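Local structure of probable oxidoreductase protein (4FB5) at residues H213-L218 with G223-V228. The protein is a probable oxidoreductase of the GFO/IDH/MocA family, thought to bind a nicotinamide nucleotide in a Rossmann-type domain. Sequence-based numbering, arbitrary orientation.
Sequences HPLSLL and GHVEAV
Leu215 sets CG anti to its own carbonyl carbon (chi1 -52°) and runs CD1 out anti to CA, leaving CD2 as the branch that reaches Val225, while Val225 turns CG1 anti to the backbone N (chi1 177°), which leaves CG2 beside that N and facing the helix. One methyl on each side does the touching: Leu215 CD2 lies 4.1 Å from Val225 CG2, and the two side chains cross at about a right angle. Nearer the turn, the backbone takes over. Gly223 N donates to Leu218 O over 3.0 Å, but the N-H...O angle is only 124°, so the bond is weak. Within the helix, His213 O accepts both Leu217 N and Ser216 OG, the hydroxyl coming at 2.7 Å in the carbonyl plane onto a lone pair. The chain thus leaves helix 206-221 and passes through a short loop holding Gly223 and His224 into strand 225-233 of the large mixed sheet in the C-terminal domain, where Glu226 and Ala227 both pair with Arg260 in a classic beta bulge. Met380 of helix 367-385 also packs on Leu215, and Leu261 of the adjacent strand touches both Leu218 and Val225. One methyl pair and one weak backbone bond join the two segments directly, so their fit probably owes much to apolar packing against strand 254-261 and helix 367-385.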
loop_
_atom_site.group_PDB
_atom_site.type_symbol
_atom_site.label_atom_id
_atom_site.label_comp_id
_atom_site.label_asym_id
_atom_site.label_seq_id
_atom_site.Cartn_x
_atom_site.Cartn_y
_atom_site.Cartn_z
ATOM N N HIS A 213 17.703 -15.388 10.520
ATOM C CA HIS A 213 16.873 -15.404 9.331
ATOM C C HIS A 213 17.350 -14.398 8.267
ATOM O O HIS A 213 17.685 -14.780 7.126
ATOM C CB HIS A 213 15.428 -15.162 9.713
ATOM C CG HIS A 213 14.817 -16.296 10.449
ATOM N ND1 HIS A 213 14.724 -17.565 9.913
ATOM C CD2 HIS A 213 14.253 -16.361 11.675
ATOM C CE1 HIS A 213 14.149 -18.368 10.789
ATOM N NE2 HIS A 213 13.852 -17.661 11.866
ATOM N N PRO A 214 17.360 -13.101 8.612
ATOM C CA PRO A 214 17.883 -12.187 7.604
ATOM C C PRO A 214 19.289 -12.574 7.134
ATOM O O PRO A 214 19.577 -12.469 5.953
ATOM C CB PRO A 214 17.856 -10.818 8.300
ATOM C CG PRO A 214 17.286 -11.015 9.664
ATOM C CD PRO A 214 16.662 -12.388 9.692
ATOM N N LEU A 215 20.166 -13.042 8.023
ATOM C CA LEU A 215 21.470 -13.495 7.522
ATOM C C LEU A 215 21.295 -14.728 6.656
ATOM O O LEU A 215 21.961 -14.853 5.616
ATOM C CB LEU A 215 22.465 -13.830 8.615
ATOM C CG LEU A 215 22.763 -12.856 9.722
ATOM C CD1 LEU A 215 23.793 -13.545 10.558
ATOM C CD2 LEU A 215 23.279 -11.513 9.201
ATOM N N SER A 216 20.409 -15.637 7.044
ATOM C CA SER A 216 20.192 -16.750 6.161
ATOM C C SER A 216 19.765 -16.204 4.817
ATOM O O SER A 216 20.186 -16.730 3.779
ATOM C CB SER A 216 19.208 -17.772 6.719
ATOM O OG SER A 216 17.857 -17.383 6.589
ATOM N N LEU A 217 18.989 -15.107 4.802
ATOM C CA LEU A 217 18.613 -14.569 3.494
ATOM C C LEU A 217 19.786 -13.955 2.728
ATOM O O LEU A 217 19.949 -14.224 1.532
ATOM C CB LEU A 217 17.424 -13.610 3.560
ATOM C CG LEU A 217 16.073 -14.226 3.953
ATOM C CD1 LEU A 217 15.112 -13.086 4.288
ATOM C CD2 LEU A 217 15.490 -15.172 2.877
ATOM N N LEU A 218 20.611 -13.154 3.410
ATOM C CA LEU A 218 21.766 -12.584 2.760
ATOM C C LEU A 218 22.683 -13.711 2.244
ATOM O O LEU A 218 23.414 -13.525 1.241
ATOM C CB LEU A 218 22.496 -11.616 3.681
ATOM C CG LEU A 218 21.622 -10.450 4.175
ATOM C CD1 LEU A 218 22.388 -9.440 4.921
ATOM C CD2 LEU A 218 20.882 -9.750 3.062
ATOM N N GLY A 223 26.123 -14.094 0.127
ATOM C CA GLY A 223 26.916 -15.055 0.811
ATOM C C GLY A 223 27.078 -14.566 2.227
ATOM O O GLY A 223 26.241 -13.795 2.734
ATOM N N HIS A 224 28.152 -15.036 2.857
ATOM C CA HIS A 224 28.413 -14.818 4.259
ATOM C C HIS A 224 28.884 -13.394 4.618
ATOM O O HIS A 224 29.190 -12.593 3.753
ATOM C CB HIS A 224 29.379 -15.884 4.750
ATOM C CG HIS A 224 28.736 -17.216 4.979
ATOM N ND1 HIS A 224 27.778 -17.425 5.951
ATOM C CD2 HIS A 224 28.926 -18.415 4.376
ATOM C CE1 HIS A 224 27.393 -18.689 5.931
ATOM N NE2 HIS A 224 28.083 -19.316 4.990
ATOM N N VAL A 225 28.907 -13.079 5.903
ATOM C CA VAL A 225 29.169 -11.714 6.356
ATOM C C VAL A 225 30.646 -11.551 6.724
ATOM O O VAL A 225 31.267 -12.484 7.257
ATOM C CB VAL A 225 28.279 -11.434 7.570
ATOM C CG1 VAL A 225 28.538 -10.109 8.110
ATOM C CG2 VAL A 225 26.868 -11.478 7.131
ATOM N N GLU A 226 31.221 -10.379 6.489
ATOM C CA GLU A 226 32.691 -10.278 6.585
ATOM C C GLU A 226 33.227 -9.321 7.604
ATOM O O GLU A 226 34.230 -9.611 8.225
ATOM C CB GLU A 226 33.344 -10.057 5.220
ATOM C CG GLU A 226 33.217 -11.318 4.335
ATOM C CD GLU A 226 33.417 -11.035 2.825
ATOM O OE1 GLU A 226 33.955 -9.933 2.467
ATOM O OE2 GLU A 226 33.036 -11.934 2.005
ATOM N N ALA A 227 32.578 -8.193 7.785
ATOM C CA ALA A 227 32.884 -7.333 8.894
ATOM C C ALA A 227 31.527 -6.856 9.411
ATOM O O ALA A 227 30.572 -6.836 8.643
ATOM C CB ALA A 227 33.725 -6.195 8.436
ATOM N N VAL A 228 31.433 -6.506 10.697
ATOM C CA VAL A 228 30.191 -6.087 11.339
ATOM C C VAL A 228 30.489 -5.069 12.415
ATOM O O VAL A 228 31.553 -5.119 13.003
ATOM C CB VAL A 228 29.374 -7.266 11.971
ATOM C CG1 VAL A 228 29.018 -8.328 10.913
ATOM C CG2 VAL A 228 30.079 -7.904 13.182
#